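Local coordinates for protein type IV pilin structural subunit (Pseudomonas aeruginosa, PDB 3JYZ) that serves as the major structural subunit of type IV pili, probably polymerising into the thin surface filaments used for attachment and twitching motility, at residues I89-Y93 with F132-G138; T120-T126 with A145-R150. One frame throughout, in Å; residues are numbered along the deposited sequence. Where two conformers were deposited one is given.

How the interactions relate
Both contacts belong to the C-terminal half of the pilin, and along the chain they cross. Strand 87-95, at the heart of the antiparallel sheet, supplies 89-93; after strand 100-102 and helix 103-109 the chain returns in strand 114-120, passes through 120-126 into helix 125-129, and comes back over the sheet as 132-138, closing interaction 1. The last residues, 145-150, fold back on 120-126 and close interaction 2, with the disulfide Cys119-Cys149 beside it. Thr120 joins the two: its N is hydrogen-bonded to Ile89 O and its OG1 to Ala136 O, while the selenomethionine methyl of Met135 packs on Thr120 and Asn124. Sheet, crossing loop and C terminus are thus tied together.

Interaction 1. Residues I89-Y93 with F132-G138; sequences ILSPY and FTGMAAG
Tyr93 lays its ring across the loop 132-138 and shares the largest part of this contact with Ile89 and Phe132. Its hydroxyl donates a hydrogen bond to Thr133 O, with 2.8 Å between OH and O. The donor stands above the carbonyl plane, 47° out of it, so the bond does not follow a lone pair. Behind the hydroxyl, CD1 of Tyr93 rests 3.6 Å from CD2 of Phe132; the two rings are oblique, their planes inclined at 51°. The phenyl group of Phe132 also lies on Ala118 of the neighbouring strand 114-120 and makes a cation-pi contact with Arg100. At the edge of the tyrosine ring, near its plane, comes Met135, a selenomethionine whose CG is 3.5 Å from Tyr93 OH. Thus the phenol is hydrogen-bonded at its tip and bordered by apolar groups along its ring.

Ile89 anchors the other end. Its CG1, turned beside the backbone N and anti to the carbonyl carbon (chi1 -51°), lies 3.6 Å from both Ala137 O and Gly138 N; it packs against the peptide link between them, while CG2 faces the methyl of Ala136 more loosely. The loop diverges from the strand on the way to Tyr93; Ser91 OG meets Met135 CG at 3.9 Å, and a water 2.7 Å from Ser91 OG accepts from Ala136 N at 2.9 Å. No backbone hydrogen bond joins 132-138 to 89-93, whose ladder partners include strand 114-120. The arrangement is an irregular loop packed across one face of an antiparallel sheet, here from the disulfide-bounded C-terminal region onto the pilin's central strand.

Interaction 2. Residues T120-T126 with A145-R150; sequences TSASNAT and APAQCR. With SO4 (sulfate ion), chain B.
Ala145 opens the second segment by setting its CB 4.0 Å from CB of Ser121, while its carbonyl O receives NH1 of Arg150 in the carbonyl plane. Pro146 touches Val11 and Ser12 of helix 4-28. Ala147 O then accepts two bonds from opposite faces of its plane: one from Arg150 N, the other from Thr126 OG1 at 2.7 Å. The threonine reaches it with OG1 beside its own backbone N and CG2 anti to that N (chi1 -62°), which also sets CG2 3.9 Å from CA of Gln148. Cys149 O lies 2.8 Å from OG of Ser121, a hydroxyl that also accepts from Ser123 N and so forms an ST turn; Cys149 SG is bonded to Cys119.

Arg150 ends the chain with both groups engaged. Its carboxylate meets the start of helix 125-129: OXT accepts from Ser123 OG at 3.0 Å and Ala125 N at 2.8 Å, and O takes a nearly straight bond (168°) from Thr126 N, also 2.8 Å long. The helix dipole would probably favour this negative charge. On the other side, NH1 and NH2 hold a sulfate, probably from the crystallisation liquor, with Arg8 as a further donor. A C-terminal carboxylate seated on the first turn of a helix, next to a disulfide, closes the D-region, the disulfide-bounded C-terminal loop characteristic of type IV pilins.

Interaction 1. Residues I89-Y93 with F132-G138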
ATOM      1  N   ILE A  89      -3.991   0.775   3.025  1.00  8.04           N
ATOM      2  CA  ILE A  89      -3.751   1.341   1.708  1.00  8.14           C
ATOM      3  C   ILE A  89      -2.341   1.933   1.663  1.00  8.09           C
ATOM      4  O   ILE A  89      -1.948   2.673   2.567  1.00  8.34           O
ATOM      5  CB  ILE A  89      -4.755   2.458   1.382  1.00  9.88           C
ATOM      6  CG1 ILE A  89      -6.198   1.996   1.621  1.00 12.42           C
ATOM      7  CG2 ILE A  89      -4.540   2.957  -0.051  1.00 11.08           C
ATOM      8  CD1 ILE A  89      -6.613   0.833   0.777  1.00 12.79           C
ATOM      9  N   LEU A  90      -1.580   1.592   0.628  1.00  7.69           N
ATOM     10  CA  LEU A  90      -0.267   2.191   0.392  1.00  7.63           C
ATOM     11  C   LEU A  90      -0.358   3.029  -0.882  1.00  7.69           C
ATOM     12  O   LEU A  90      -0.605   2.495  -1.961  1.00  7.84           O
ATOM     13  CB  LEU A  90       0.820   1.123   0.238  1.00  9.07           C
ATOM     14  CG  LEU A  90       0.860   0.015   1.295  1.00 10.89           C
ATOM     15  CD1 LEU A  90       2.021  -0.961   1.057  1.00 11.61           C
ATOM     16  CD2 LEU A  90       0.939   0.577   2.698  1.00 12.84           C
ATOM     17  N   SER A  91      -0.148   4.336  -0.750  1.00  8.35           N
ATOM     18  CA  SER A  91      -0.332   5.271  -1.859  1.00  8.63           C
ATOM     19  C   SER A  91       1.015   5.873  -2.249  1.00  9.18           C
ATOM     20  O   SER A  91       1.695   6.463  -1.407  1.00  8.86           O
ATOM     21  CB  SER A  91      -1.300   6.381  -1.442  1.00  8.97           C
ATOM     22  OG  SER A  91      -2.570   5.852  -1.079  1.00 10.06           O
ATOM     23  N   PRO A  92       1.418   5.716  -3.519  1.00  8.80           N
ATOM     24  CA  PRO A  92       2.731   6.203  -3.972  1.00  8.89           C
ATOM     25  C   PRO A  92       2.722   7.620  -4.558  1.00  9.03           C
ATOM     26  O   PRO A  92       1.749   8.049  -5.186  1.00  8.73           O
ATOM     27  CB  PRO A  92       3.119   5.209  -5.071  1.00  8.18           C
ATOM     28  CG  PRO A  92       1.809   4.698  -5.604  1.00  9.33           C
ATOM     29  CD  PRO A  92       0.747   4.881  -4.532  1.00  9.44           C
ATOM     30  N   TYR A  93       3.834   8.327  -4.352  1.00  8.75           N
ATOM     31  CA  TYR A  93       4.026   9.687  -4.851  1.00  8.49           C
ATOM     32  C   TYR A  93       5.423   9.818  -5.416  1.00  9.84           C
ATOM     33  O   TYR A  93       6.344   9.157  -4.966  1.00 11.34           O
ATOM     34  CB  TYR A  93       3.861  10.702  -3.715  1.00  9.28           C
ATOM     35  CG  TYR A  93       2.481  10.675  -3.119  1.00  8.68           C
ATOM     36  CD1 TYR A  93       2.112   9.675  -2.222  1.00  9.67           C
ATOM     37  CD2 TYR A  93       1.533  11.624  -3.476  1.00 10.01           C
ATOM     38  CE1 TYR A  93       0.838   9.633  -1.696  1.00 10.34           C
ATOM     39  CE2 TYR A  93       0.249  11.588  -2.948  1.00 10.58           C
ATOM     40  CZ  TYR A  93      -0.091  10.586  -2.055  1.00 10.92           C
ATOM     41  OH  TYR A  93      -1.369  10.543  -1.518  1.00 12.40           O
ATOM     42  N   PHE A 132       1.878  14.062   3.395  1.00 12.81           N
ATOM     43  CA  PHE A 132       1.150  13.444   2.296  1.00 11.83           C
ATOM     44  C   PHE A 132      -0.300  13.894   2.296  1.00 12.56           C
ATOM     45  O   PHE A 132      -0.900  14.090   3.349  1.00 14.10           O
ATOM     46  CB  PHE A 132       1.153  11.926   2.418  1.00 10.72           C
ATOM     47  CG  PHE A 132       2.492  11.286   2.238  1.00 11.48           C
ATOM     48  CD1 PHE A 132       3.257  10.919   3.335  1.00 12.23           C
ATOM     49  CD2 PHE A 132       2.968  11.000   0.976  1.00 11.86           C
ATOM     50  CE1 PHE A 132       4.490  10.297   3.171  1.00 11.79           C
ATOM     51  CE2 PHE A 132       4.185  10.378   0.800  1.00 11.93           C
ATOM     52  CZ  PHE A 132       4.957  10.019   1.893  1.00 10.76           C
ATOM     53  N   THR A 133      -1.012  14.092   1.109  1.00 13.28           N
ATOM     54  CA  THR A 133      -2.410  14.424   0.942  1.00 15.31           C
ATOM     55  C   THR A 133      -3.052  13.538  -0.139  1.00 14.69           C
ATOM     56  O   THR A 133      -2.378  13.096  -1.060  1.00 13.96           O
ATOM     57  CB  THR A 133      -2.527  15.927   0.593  1.00 18.59           C
ATOM     58  OG1 THR A 133      -1.801  16.203  -0.607  1.00 21.02           O
ATOM     59  CG2 THR A 133      -2.046  16.790   1.730  1.00 18.62           C
ATOM     60  N   GLY A 134      -4.252  13.367   0.012  1.00 14.41           N
ATOM     61  CA  GLY A 134      -5.049  12.709  -1.016  1.00 15.03           C
ATOM     62  C   GLY A 134      -5.259  11.201  -0.923  1.00 15.26           C
ATOM     63  O   GLY A 134      -5.909  10.614  -1.795  1.00 16.94           O
HETATM   64  N   MSE A 135      -4.737  10.565   0.122  1.00 14.26           N
HETATM   65  CA  MSE A 135      -4.811   9.103   0.236  1.00 14.51           C
HETATM   66  C   MSE A 135      -6.214   8.606   0.504  1.00 13.38           C
HETATM   67  O   MSE A 135      -6.937   9.185   1.307  1.00 13.72           O
HETATM   68  CB  MSE A 135      -3.952   8.591   1.397  1.00 16.74           C
HETATM   69  CG  MSE A 135      -2.502   8.956   1.336  1.00 17.85           C
HETATM   70 SE   MSE A 135      -2.211  10.727   2.107  1.00 19.57          SE
HETATM   71  CE  MSE A 135      -2.812  10.401   3.937  1.00 19.33           C
ATOM     72  N   ALA A 136      -6.578   7.498  -0.130  1.00 12.95           N
ATOM     73  CA  ALA A 136      -7.782   6.778   0.264  1.00 12.64           C
ATOM     74  C   ALA A 136      -7.611   6.223   1.677  1.00 12.51           C
ATOM     75  O   ALA A 136      -6.492   6.053   2.162  1.00 13.17           O
ATOM     76  CB  ALA A 136      -8.075   5.654  -0.707  1.00 13.41           C
ATOM     77  N   ALA A 137      -8.724   5.927   2.335  1.00 12.07           N
ATOM     78  CA  ALA A 137      -8.662   5.394   3.686  1.00 12.18           C
ATOM     79  C   ALA A 137      -8.659   3.872   3.684  1.00 12.14           C
ATOM     80  O   ALA A 137      -9.360   3.240   2.898  1.00 13.25           O
ATOM     81  CB  ALA A 137      -9.826   5.915   4.512  1.00 12.72           C
ATOM     82  N   GLY A 138      -7.857   3.285   4.565  1.00 10.32           N
ATOM     83  CA  GLY A 138      -7.946   1.864   4.839  1.00  9.76           C
ATOM     84  C   GLY A 138      -9.005   1.604   5.901  1.00 10.61           C
ATOM     85  O   GLY A 138      -9.832   2.482   6.190  1.00 12.17           O
TER
HETATM   86  O   HOH W   1      -4.963   6.441  -2.282  1.00 13.43           O

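Interaction 2. Residues T120-T126 with A145-R150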
ATOM      1  N   THR A 120      -2.074   4.205   5.004  1.00  7.54           N
ATOM      2  CA  THR A 120      -3.225   4.618   5.738  1.00  8.84           C
ATOM      3  C   THR A 120      -4.099   3.406   6.209  1.00  9.94           C
ATOM      4  O   THR A 120      -4.219   2.446   5.539  1.00 11.54           O
ATOM      5  CB  THR A 120      -4.107   5.607   4.940  1.00  9.93           C
ATOM      6  OG1 THR A 120      -4.405   5.034   3.685  1.00 10.19           O
ATOM      7  CG2 THR A 120      -3.402   6.924   4.744  1.00  9.63           C
ATOM      8  N   SER A 121      -4.630   3.534   7.394  1.00  8.58           N
ATOM      9  CA  SER A 121      -5.552   2.582   7.974  1.00  7.85           C
ATOM     10  C   SER A 121      -6.905   3.309   8.090  1.00  9.08           C
ATOM     11  O   SER A 121      -7.187   4.170   7.364  1.00 12.58           O
ATOM     12  CB  SER A 121      -5.059   2.183   9.361  1.00  7.40           C
ATOM     13  OG  SER A 121      -5.053   3.295  10.196  1.00  8.63           O
ATOM     14  N   ALA A 122      -7.700   2.943   9.060  1.00  9.35           N
ATOM     15  CA  ALA A 122      -8.853   3.769   9.329  1.00 10.47           C
ATOM     16  C   ALA A 122      -8.492   5.242   9.661  1.00 10.95           C
ATOM     17  O   ALA A 122      -9.330   6.096   9.588  1.00 13.40           O
ATOM     18  CB  ALA A 122      -9.658   3.131  10.489  1.00 10.61           C
ATOM     19  N   SER A 123      -7.261   5.459  10.070  1.00 10.10           N
ATOM     20  CA  SER A 123      -6.759   6.814  10.278  1.00 10.25           C
ATOM     21  C   SER A 123      -5.509   7.084   9.419  1.00  9.28           C
ATOM     22  O   SER A 123      -4.912   6.215   8.901  1.00  9.64           O
ATOM     23  CB  SER A 123      -6.515   7.148  11.733  1.00 12.27           C
ATOM     24  OG  SER A 123      -5.744   6.204  12.341  1.00 13.58           O
ATOM     25  N   ASN A 124      -5.171   8.351   9.306  1.00  9.15           N
ATOM     26  CA  ASN A 124      -4.107   8.788   8.460  1.00  9.06           C
ATOM     27  C   ASN A 124      -3.250   9.903   9.082  1.00  9.08           C
ATOM     28  O   ASN A 124      -2.705  10.704   8.398  1.00  9.98           O
ATOM     29  CB  ASN A 124      -4.641   9.283   7.132  1.00  9.63           C
ATOM     30  CG  ASN A 124      -5.456  10.531   7.250  1.00 13.26           C
ATOM     31  OD1 ASN A 124      -5.541  11.117   8.229  1.00 13.58           O
ATOM     32  ND2 ASN A 124      -6.072  10.888   6.180  1.00 15.35           N
ATOM     33  N   ALA A 125      -3.132   9.859  10.386  1.00  9.19           N
ATOM     34  CA  ALA A 125      -2.415  10.921  11.087  1.00  9.90           C
ATOM     35  C   ALA A 125      -0.922  10.947  10.760  1.00  9.60           C
ATOM     36  O   ALA A 125      -0.328  12.022  10.659  1.00 10.49           O
ATOM     37  CB  ALA A 125      -2.625  10.815  12.598  1.00  9.79           C
ATOM     38  N   THR A 126      -0.300   9.781  10.618  1.00  8.73           N
ATOM     39  CA  THR A 126       1.133   9.747  10.378  1.00  9.08           C
ATOM     40  C   THR A 126       1.465  10.243   8.987  1.00  9.10           C
ATOM     41  O   THR A 126       2.325  11.105   8.827  1.00  9.52           O
ATOM     42  CB  THR A 126       1.698   8.341  10.601  1.00 10.04           C
ATOM     43  OG1 THR A 126       1.489   7.980  11.967  1.00 10.75           O
ATOM     44  CG2 THR A 126       3.188   8.293  10.282  1.00 11.33           C
ATOM     45  N   ALA A 145      -3.002  -0.892  14.118  1.00  8.30           N
ATOM     46  CA  ALA A 145      -2.075  -0.563  13.038  1.00  8.83           C
ATOM     47  C   ALA A 145      -0.731  -0.109  13.578  1.00  8.51           C
ATOM     48  O   ALA A 145      -0.677   0.591  14.590  1.00  8.64           O
ATOM     49  CB  ALA A 145      -2.680   0.517  12.168  1.00  8.83           C
ATOM     50  N   PRO A 146       0.362  -0.484  12.897  1.00  8.43           N
ATOM     51  CA  PRO A 146       1.667   0.031  13.316  1.00  8.33           C
ATOM     52  C   PRO A 146       1.753   1.532  13.045  1.00  7.90           C
ATOM     53  O   PRO A 146       0.961   2.064  12.265  1.00  7.66           O
ATOM     54  CB  PRO A 146       2.652  -0.743  12.439  1.00  9.62           C
ATOM     55  CG  PRO A 146       1.876  -1.068  11.205  1.00  9.95           C
ATOM     56  CD  PRO A 146       0.445  -1.293  11.665  1.00  8.64           C
ATOM     57  N   ALA A 147       2.713   2.202  13.672  1.00  8.48           N
ATOM     58  CA  ALA A 147       2.801   3.659  13.630  1.00  8.29           C
ATOM     59  C   ALA A 147       2.696   4.321  12.244  1.00  8.67           C
ATOM     60  O   ALA A 147       2.018   5.343  12.087  1.00  9.56           O
ATOM     61  CB  ALA A 147       4.085   4.118  14.346  1.00  9.14           C
ATOM     62  N   GLN A 148       3.361   3.765  11.244  0.50  8.11           N
ATOM     63  CA  GLN A 148       3.379   4.459   9.960  0.50  8.09           C
ATOM     64  C   GLN A 148       2.030   4.445   9.255  0.50  8.09           C
ATOM     65  O   GLN A 148       1.845   5.164   8.273  0.50  8.68           O
ATOM     66  CB  GLN A 148       4.453   3.911   9.027  0.50  8.61           C
ATOM     67  CG  GLN A 148       4.214   2.496   8.575  0.50  7.47           C
ATOM     68  CD  GLN A 148       4.860   1.495   9.495  0.50  7.29           C
ATOM     69  OE1 GLN A 148       4.748   1.589  10.718  0.50  7.03           O
ATOM     70  NE2 GLN A 148       5.554   0.524   8.912  0.50  9.36           N
ATOM     71  N   CYS A 149       1.093   3.659   9.761  1.00  7.50           N
ATOM     72  CA  CYS A 149      -0.235   3.548   9.169  1.00  7.23           C
ATOM     73  C   CYS A 149      -1.369   4.126   9.990  1.00  7.55           C
ATOM     74  O   CYS A 149      -2.440   4.086   9.566  1.00  8.33           O
ATOM     75  CB  CYS A 149      -0.591   2.102   8.922  1.00  7.14           C
ATOM     76  SG  CYS A 149       0.616   1.191   7.851  1.00  8.11           S
ATOM     77  N   ARG A 150      -1.068   4.675  11.164  1.00  7.41           N
ATOM     78  CA  ARG A 150      -2.041   5.387  11.983  1.00  8.00           C
ATOM     79  C   ARG A 150      -2.169   6.849  11.553  1.00  9.22           C
ATOM     80  O   ARG A 150      -1.406   7.253  10.751  1.00  9.38           O
ATOM     81  CB  ARG A 150      -1.649   5.363  13.463  1.00  8.44           C
ATOM     82  CG  ARG A 150      -1.641   3.978  14.036  1.00  8.60           C
ATOM     83  CD  ARG A 150      -1.583   3.908  15.558  1.00  7.78           C
ATOM     84  NE  ARG A 150      -0.339   4.373  16.104  1.00  8.03           N
ATOM     85  CZ  ARG A 150       0.677   3.602  16.440  1.00  7.29           C
ATOM     86  NH1 ARG A 150       0.611   2.319  16.278  1.00  7.71           N
ATOM     87  NH2 ARG A 150       1.783   4.135  16.950  1.00  7.99           N
ATOM     88  OXT ARG A 150      -3.042   7.573  12.032  1.00 11.47           O
TER
HETATM   89  S   SO4 B 201       3.982   1.035  17.344  0.50 11.62           S
HETATM   90  O1  SO4 B 201       3.755  -0.191  18.358  0.50 27.34           O
HETATM   91  O2  SO4 B 201       5.347   0.983  17.027  0.50 31.22           O
HETATM   92  O3  SO4 B 201       3.085   0.805  16.298  0.50 28.15           O
HETATM   93  O4  SO4 B 201       3.671   2.199  18.158  0.50 13.68           O